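PDB 4UMJ: farnesyl pyrophosphate synthase from Pseudomonas aeruginosa, which catalyses the condensation of geranyl diphosphate with isopentenyl diphosphate to give the fifteen-carbon isoprenoid farnesyl diphosphate. Local coordinates for residues G156-D161 against R179-A184; L185-V190 against Y211-G216. All coordinates share one frame; numbering follows the deposited sequence.

Contact 1: residues G156-D161 against R179-A184. With BFQ (ibandronate), chain N.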
ATOM      1  N   GLY B 156       3.485   1.494  12.352  1.00 14.01           N
ATOM      2  CA  GLY B 156       3.545   2.144  13.666  1.00 14.73           C
ATOM      3  C   GLY B 156       4.511   1.467  14.647  1.00 15.98           C
ATOM      4  O   GLY B 156       5.331   2.146  15.299  1.00 15.45           O
ATOM      5  N   GLY B 157       4.461   0.135  14.685  1.00 15.32           N
ATOM      6  CA  GLY B 157       5.398  -0.676  15.440  1.00 15.51           C
ATOM      7  C   GLY B 157       6.841  -0.383  15.126  1.00 16.85           C
ATOM      8  O   GLY B 157       7.671  -0.288  15.993  1.00 16.84           O
ATOM      9  N   GLN B 158       7.144  -0.302  13.845  1.00 16.86           N
ATOM     10  CA  GLN B 158       8.500   0.050  13.370  1.00 19.18           C
ATOM     11  C   GLN B 158       8.984   1.410  13.883  1.00 17.25           C
ATOM     12  O   GLN B 158      10.119   1.542  14.350  1.00 22.03           O
ATOM     13  CB  GLN B 158       8.461   0.185  11.872  1.00 20.31           C
ATOM     14  CG  GLN B 158       9.171  -0.786  10.972  1.00 27.91           C
ATOM     15  CD  GLN B 158      10.406  -1.484  11.465  1.00 26.14           C
ATOM     16  OE1 GLN B 158      10.255  -2.292  12.353  1.00 28.91           O
ATOM     17  NE2 GLN B 158      11.530  -1.370  10.791  1.00 26.89           N
ATOM     18  N   ALA B 159       8.082   2.389  13.851  1.00 15.71           N
ATOM     19  CA  ALA B 159       8.313   3.725  14.433  1.00 18.40           C
ATOM     20  C   ALA B 159       8.506   3.681  15.952  1.00 18.90           C
ATOM     21  O   ALA B 159       9.343   4.401  16.486  1.00 21.16           O
ATOM     22  CB  ALA B 159       7.201   4.715  14.046  1.00 18.35           C
ATOM     23  N   ILE B 160       7.779   2.827  16.645  1.00 19.53           N
ATOM     24  CA  ILE B 160       7.905   2.723  18.091  1.00 21.43           C
ATOM     25  C   ILE B 160       9.256   2.154  18.365  1.00 23.08           C
ATOM     26  O   ILE B 160       9.981   2.660  19.200  1.00 28.07           O
ATOM     27  CB  ILE B 160       6.754   1.887  18.746  1.00 21.33           C
ATOM     28  CG1 ILE B 160       5.424   2.604  18.548  1.00 21.44           C
ATOM     29  CG2 ILE B 160       6.949   1.742  20.256  1.00 22.86           C
ATOM     30  CD1 ILE B 160       4.193   1.819  18.974  1.00 21.71           C
ATOM     31  N   ASP B 161       9.616   1.114  17.646  1.00 26.38           N
ATOM     32  CA  ASP B 161      10.936   0.485  17.754  1.00 29.97           C
ATOM     33  C   ASP B 161      12.096   1.504  17.543  1.00 32.96           C
ATOM     34  O   ASP B 161      12.907   1.719  18.425  1.00 38.14           O
ATOM     35  CB  ASP B 161      11.008  -0.689  16.783  1.00 31.26           C
ATOM     36  CG  ASP B 161      12.415  -1.287  16.617  1.00 34.78           C
ATOM     37  OD1 ASP B 161      13.306  -0.640  16.027  1.00 41.58           O
ATOM     38  OD2 ASP B 161      12.591  -2.451  16.952  1.00 34.77           O
ATOM     39  N   ARG B 179       2.927  -5.695  19.844  1.00 18.78           N
ATOM     40  CA  ARG B 179       1.572  -5.804  19.389  1.00 21.76           C
ATOM     41  C   ARG B 179       1.358  -5.034  18.081  1.00 22.35           C
ATOM     42  O   ARG B 179       0.539  -5.450  17.237  1.00 19.82           O
ATOM     43  CB  ARG B 179       0.594  -5.385  20.490  1.00 26.12           C
ATOM     44  CG  ARG B 179       0.405  -6.545  21.485  1.00 33.01           C
ATOM     45  CD  ARG B 179      -0.482  -6.218  22.655  1.00 42.77           C
ATOM     46  NE  ARG B 179      -1.852  -5.835  22.314  1.00 58.33           N
ATOM     47  CZ  ARG B 179      -2.669  -6.385  21.388  1.00 69.03           C
ATOM     48  NH1 ARG B 179      -2.324  -7.414  20.591  1.00 69.89           N
ATOM     49  NH2 ARG B 179      -3.897  -5.876  21.257  1.00 72.21           N
ATOM     50  N   HIS B 180       2.091  -3.927  17.914  1.00 20.33           N
ATOM     51  CA  HIS B 180       2.008  -3.167  16.667  1.00 21.98           C
ATOM     52  C   HIS B 180       2.889  -3.798  15.615  1.00 21.45           C
ATOM     53  O   HIS B 180       2.470  -4.035  14.482  1.00 19.86           O
ATOM     54  CB  HIS B 180       2.440  -1.703  16.864  1.00 21.40           C
ATOM     55  CG  HIS B 180       1.438  -0.895  17.599  1.00 22.76           C
ATOM     56  ND1 HIS B 180       1.253  -0.999  18.967  1.00 23.82           N
ATOM     57  CD2 HIS B 180       0.528  -0.004  17.164  1.00 24.38           C
ATOM     58  CE1 HIS B 180       0.269  -0.200  19.330  1.00 23.70           C
ATOM     59  NE2 HIS B 180      -0.165   0.437  18.260  1.00 24.37           N
ATOM     60  N   LYS B 181       4.132  -4.051  15.972  1.00 20.61           N
ATOM     61  CA  LYS B 181       5.149  -4.362  15.005  1.00 21.63           C
ATOM     62  C   LYS B 181       4.917  -5.718  14.382  1.00 22.92           C
ATOM     63  O   LYS B 181       5.155  -5.900  13.163  1.00 22.81           O
ATOM     64  CB  LYS B 181       6.556  -4.273  15.643  1.00 24.28           C
ATOM     65  CG  LYS B 181       7.668  -4.129  14.648  1.00 28.94           C
ATOM     66  CD  LYS B 181       9.056  -3.847  15.272  1.00 27.77           C
ATOM     67  CE  LYS B 181       9.658  -5.058  15.943  1.00 29.96           C
ATOM     68  NZ  LYS B 181      11.023  -4.724  16.407  1.00 34.61           N
ATOM     69  N   THR B 182       4.426  -6.682  15.179  1.00 21.48           N
ATOM     70  CA  THR B 182       4.127  -7.990  14.661  1.00 22.37           C
ATOM     71  C   THR B 182       2.699  -8.549  14.934  1.00 20.39           C
ATOM     72  O   THR B 182       2.153  -9.295  14.098  1.00 19.71           O
ATOM     73  CB  THR B 182       5.148  -9.045  15.083  1.00 29.15           C
ATOM     74  OG1 THR B 182       5.381  -8.967  16.464  1.00 29.39           O
ATOM     75  CG2 THR B 182       6.472  -8.892  14.338  1.00 34.54           C
ATOM     76  N   GLY B 183       2.123  -8.200  16.080  1.00 17.53           N
ATOM     77  CA  GLY B 183       0.805  -8.615  16.429  1.00 18.51           C
ATOM     78  C   GLY B 183      -0.267  -8.241  15.412  1.00 18.08           C
ATOM     79  O   GLY B 183      -1.141  -9.054  15.102  1.00 16.55           O
ATOM     80  N   ALA B 184      -0.233  -6.999  14.938  1.00 16.94           N
ATOM     81  CA  ALA B 184      -1.305  -6.473  14.082  1.00 17.05           C
ATOM     82  C   ALA B 184      -1.428  -7.340  12.837  1.00 15.84           C
ATOM     83  O   ALA B 184      -2.548  -7.724  12.416  1.00 16.74           O
ATOM     84  CB  ALA B 184      -1.026  -5.022  13.709  1.00 17.15           C
TER
HETATM   85  P1  BFQ N1294      13.023  -6.998  13.308  0.80 26.67           P
HETATM   86  O2  BFQ N1294      13.857  -7.494  14.457  0.80 32.00           O
HETATM   87  O3  BFQ N1294      11.923  -6.229  13.906  0.80 28.76           O
HETATM   88  O5  BFQ N1294      13.947  -5.991  12.682  0.80 23.80           O
HETATM   89  C7  BFQ N1294      12.396  -8.319  12.183  0.80 27.18           C
HETATM   90  P8  BFQ N1294      13.899  -9.156  11.636  0.80 23.97           P
HETATM   91  O9  BFQ N1294      14.836  -8.117  11.061  0.80 22.83           O
HETATM   92  O10 BFQ N1294      13.523 -10.171  10.666  0.80 21.65           O
HETATM   93  O12 BFQ N1294      14.563  -9.869  12.762  0.80 24.94           O
HETATM   94  O14 BFQ N1294      11.591  -9.336  12.756  0.80 27.14           O
HETATM   95  C16 BFQ N1294      11.689  -7.874  10.877  0.80 29.17           C
HETATM   96  C19 BFQ N1294      10.741  -6.710  11.046  0.80 29.78           C
HETATM   97  N22 BFQ N1294       9.282  -6.948  11.080  0.80 28.91           N
HETATM   98  C23 BFQ N1294       8.663  -5.991  12.002  0.80 31.27           C
HETATM   99  C26 BFQ N1294       7.934  -4.863  11.269  0.80 29.96           C
HETATM  100  C29 BFQ N1294       8.585  -4.560   9.951  0.80 30.06           C
HETATM  101  C32 BFQ N1294       7.926  -3.301   9.380  0.80 29.32           C
HETATM  102  C35 BFQ N1294       8.901  -2.607   8.397  0.80 30.79           C
HETATM  103  C39 BFQ N1294       8.782  -8.300  11.312  0.80 28.30           C
HETATM  104  O   HOH W   1      12.181  -3.784  13.259  1.00 23.55           O
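Over one face of the H180 imidazole sits the terminal methyl of I160, with CD1 4.2 Å from the ring centroid and only 16° off its normal, a CH-pi contact displaced toward the rim. ND1 of the same ring is hydrogen-bonded to the carbonyl of V176, one turn earlier, which probably helps to fix the ring's rotation. The second flat group, the D161 carboxylate, receives the ammonium of K181 from above its plane: NZ lies 2.8 Å from OD2, in a salt bridge. Between these two groups the backbones close up, the axes of the two short segments approaching to 7.3 Å and G157 CA lying 3.4 Å from H180 CB. This close crossing of two helices belongs to the all-helical isoprenyl diphosphate synthase fold, and it borders the ibandronate site. K181 leaves its helix with CG anti to the backbone N (chi1 -161°), and a bend at chi3 carries NZ to D161 and, at 3.1 Å, to phosphonate oxygen O3 of ibandronate. A water bridges Q158 OE1 and O3, while Q158 NE2 is held by D84. On the other flank, L29 and R26 of the second subunit pack on I160 and H180, respectively.

Contact 2: residues L185-V190 against Y211-G216; sequences LIEASV and YAEAIG
E187 and A212 meet where the helices come nearest, the glutamate's CG lying 3.6 Å from A212 CB. The E187 chain bends at chi2 (145°) and crosses E213 obliquely, bringing OE2 to 3.8 Å from E213 CG. Their two carboxylate planes stand perpendicular, and the like charges are kept apart, with a water donating to E187 OE1 and E213 OE2. A second water lies between E187 OE2 and the carbonyl oxygen of A212. R179, about two turns before E187, forms a salt bridge with its OE2 and a long, weak ion pair with E213, probably offsetting the doubled negative charge. Beside this polar margin the contact is apolar. V190 lays CG2 against A212 CB at 3.9 Å, so the small alanine is flanked by glutamate and valine. I186 points CG2, anti to its own N (chi1 -71° places CG1 beside that N), at the A212 carbonyl and at I215 CD1, 4.2 Å away. The axes of the two short segments approach to 8.7 Å, their N-to-C directions 140° apart. Helices 171-196 and 202-227 thus pair within the helical bundle, with L51 of helix 47-58 touching both isoleucines, and helices 256-273 and 282-291 packing on Y211 and I215.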
ATOM      1  N   LEU B 185      -0.305  -7.683  12.247  1.00 15.72           N
ATOM      2  CA  LEU B 185      -0.350  -8.449  11.023  1.00 16.30           C
ATOM      3  C   LEU B 185      -0.749  -9.934  11.283  1.00 16.73           C
ATOM      4  O   LEU B 185      -1.397 -10.583  10.437  1.00 16.15           O
ATOM      5  CB  LEU B 185       0.930  -8.287  10.226  1.00 15.68           C
ATOM      6  CG  LEU B 185       1.018  -8.918   8.839  1.00 15.65           C
ATOM      7  CD1 LEU B 185      -0.088  -8.410   7.907  1.00 16.57           C
ATOM      8  CD2 LEU B 185       2.369  -8.685   8.179  1.00 16.04           C
ATOM      9  N   ILE B 186      -0.311 -10.480  12.416  1.00 16.45           N
ATOM     10  CA  ILE B 186      -0.644 -11.858  12.779  1.00 16.74           C
ATOM     11  C   ILE B 186      -2.175 -11.958  12.974  1.00 18.42           C
ATOM     12  O   ILE B 186      -2.805 -12.885  12.481  1.00 18.03           O
ATOM     13  CB  ILE B 186       0.117 -12.286  14.098  1.00 17.77           C
ATOM     14  CG1 ILE B 186       1.620 -12.480  13.963  1.00 20.10           C
ATOM     15  CG2 ILE B 186      -0.557 -13.518  14.762  1.00 17.75           C
ATOM     16  CD1 ILE B 186       2.074 -13.531  13.008  1.00 22.03           C
ATOM     17  N   GLU B 187      -2.739 -10.995  13.714  1.00 16.35           N
ATOM     18  CA  GLU B 187      -4.179 -10.846  13.902  1.00 17.65           C
ATOM     19  C   GLU B 187      -4.917 -10.663  12.576  1.00 17.58           C
ATOM     20  O   GLU B 187      -5.922 -11.294  12.362  1.00 16.42           O
ATOM     21  CB  GLU B 187      -4.483  -9.679  14.828  1.00 18.84           C
ATOM     22  CG  GLU B 187      -4.116 -10.018  16.293  1.00 22.27           C
ATOM     23  CD  GLU B 187      -3.571  -8.863  17.123  1.00 26.81           C
ATOM     24  OE1 GLU B 187      -4.166  -7.796  17.096  1.00 26.45           O
ATOM     25  OE2 GLU B 187      -2.524  -9.020  17.831  1.00 34.58           O
ATOM     26  N   ALA B 188      -4.395  -9.830  11.681  1.00 15.47           N
ATOM     27  CA  ALA B 188      -5.012  -9.691  10.372  1.00 15.45           C
ATOM     28  C   ALA B 188      -5.007 -11.002   9.554  1.00 15.85           C
ATOM     29  O   ALA B 188      -5.902 -11.243   8.733  1.00 16.66           O
ATOM     30  CB  ALA B 188      -4.327  -8.584   9.590  1.00 15.72           C
ATOM     31  N   SER B 189      -3.939 -11.773   9.688  1.00 14.12           N
ATOM     32  CA  SER B 189      -3.821 -13.026   8.960  1.00 15.05           C
ATOM     33  C   SER B 189      -4.946 -13.978   9.389  1.00 15.51           C
ATOM     34  O   SER B 189      -5.570 -14.544   8.545  1.00 15.76           O
ATOM     35  CB  SER B 189      -2.469 -13.701   9.213  1.00 15.94           C
ATOM     36  OG  SER B 189      -1.414 -12.857   8.785  1.00 14.78           O
ATOM     37  N   VAL B 190      -5.210 -14.029  10.693  1.00 14.71           N
ATOM     38  CA  VAL B 190      -6.237 -14.889  11.273  1.00 17.08           C
ATOM     39  C   VAL B 190      -7.576 -14.329  10.867  1.00 16.85           C
ATOM     40  O   VAL B 190      -8.429 -15.068  10.399  1.00 14.78           O
ATOM     41  CB  VAL B 190      -6.137 -14.935  12.816  1.00 17.76           C
ATOM     42  CG1 VAL B 190      -7.427 -15.448  13.407  1.00 18.53           C
ATOM     43  CG2 VAL B 190      -4.947 -15.780  13.237  1.00 18.41           C
ATOM     44  N   TYR B 211      -7.073 -15.702  20.341  1.00 16.29           N
ATOM     45  CA  TYR B 211      -6.076 -16.643  19.901  1.00 15.33           C
ATOM     46  C   TYR B 211      -4.851 -15.950  19.298  1.00 16.21           C
ATOM     47  O   TYR B 211      -3.684 -16.221  19.723  1.00 15.30           O
ATOM     48  CB  TYR B 211      -6.686 -17.638  18.905  1.00 15.07           C
ATOM     49  CG  TYR B 211      -5.671 -18.550  18.290  1.00 14.16           C
ATOM     50  CD1 TYR B 211      -5.322 -19.777  18.891  1.00 14.84           C
ATOM     51  CD2 TYR B 211      -5.060 -18.219  17.098  1.00 15.16           C
ATOM     52  CE1 TYR B 211      -4.363 -20.602  18.350  1.00 15.11           C
ATOM     53  CE2 TYR B 211      -4.095 -19.046  16.550  1.00 15.95           C
ATOM     54  CZ  TYR B 211      -3.740 -20.218  17.158  1.00 16.71           C
ATOM     55  OH  TYR B 211      -2.767 -20.965  16.580  1.00 20.43           O
ATOM     56  N   ALA B 212      -5.111 -15.090  18.294  1.00 17.33           N
ATOM     57  CA  ALA B 212      -4.045 -14.399  17.562  1.00 18.18           C
ATOM     58  C   ALA B 212      -3.220 -13.509  18.463  1.00 17.66           C
ATOM     59  O   ALA B 212      -1.982 -13.459  18.348  1.00 20.00           O
ATOM     60  CB  ALA B 212      -4.627 -13.576  16.398  1.00 19.34           C
ATOM     61  N   GLU B 213      -3.880 -12.824  19.375  1.00 20.43           N
ATOM     62  CA  GLU B 213      -3.137 -11.954  20.314  1.00 21.77           C
ATOM     63  C   GLU B 213      -2.163 -12.794  21.130  1.00 22.46           C
ATOM     64  O   GLU B 213      -0.998 -12.422  21.321  1.00 20.96           O
ATOM     65  CB  GLU B 213      -4.086 -11.195  21.242  1.00 23.94           C
ATOM     66  CG  GLU B 213      -4.891 -10.085  20.568  1.00 27.21           C
ATOM     67  CD  GLU B 213      -6.095  -9.581  21.358  1.00 30.08           C
ATOM     68  OE1 GLU B 213      -6.575 -10.235  22.317  1.00 37.31           O
ATOM     69  OE2 GLU B 213      -6.620  -8.537  20.971  1.00 36.83           O
ATOM     70  N   ALA B 214      -2.638 -13.914  21.663  1.00 19.94           N
ATOM     71  CA  ALA B 214      -1.794 -14.796  22.499  1.00 20.61           C
ATOM     72  C   ALA B 214      -0.644 -15.425  21.711  1.00 22.29           C
ATOM     73  O   ALA B 214       0.523 -15.355  22.139  1.00 21.87           O
ATOM     74  CB  ALA B 214      -2.664 -15.868  23.152  1.00 21.23           C
ATOM     75  N   ILE B 215      -0.919 -15.985  20.533  1.00 22.44           N
ATOM     76  CA  ILE B 215       0.156 -16.591  19.810  1.00 21.33           C
ATOM     77  C   ILE B 215       1.165 -15.603  19.278  1.00 21.30           C
ATOM     78  O   ILE B 215       2.358 -15.918  19.184  1.00 22.32           O
ATOM     79  CB  ILE B 215      -0.274 -17.522  18.673  1.00 22.57           C
ATOM     80  CG1 ILE B 215      -1.064 -16.807  17.652  1.00 22.07           C
ATOM     81  CG2 ILE B 215      -0.955 -18.772  19.197  1.00 23.24           C
ATOM     82  CD1 ILE B 215      -0.741 -17.369  16.312  1.00 27.00           C
ATOM     83  N   GLY B 216       0.729 -14.417  18.912  1.00 21.71           N
ATOM     84  CA  GLY B 216       1.667 -13.403  18.429  1.00 24.44           C
ATOM     85  C   GLY B 216       2.743 -13.068  19.480  1.00 24.49           C
ATOM     86  O   GLY B 216       3.916 -12.960  19.163  1.00 27.74           O
TER
HETATM   87  O   HOH W   2      -0.750 -10.934  18.014  1.00 23.36           O
HETATM   88  O   HOH W   3      -4.970  -6.868  19.291  1.00 40.12           O

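Overall arrangement
Entering from the N terminus, the chain passes through helices 47-58 and 67-85 before reaching helix 154-162, where contact 1 begins. Seventeen residues later, helix 171-196 returns to it and closes the first loop beside the ibandronate site and the second subunit. The same helix continues directly into contact 2, whose loop of 20 residues closes when helix 202-227 turns back. The two loops therefore follow in series, neither nesting nor crossing, with centres about 13 Å apart. Helix 171-196 is their common element: its earlier part faces the ligand site, its later part packs against helix 202-227. R179, at the start of the second segment of contact 1, joins it to contact 2.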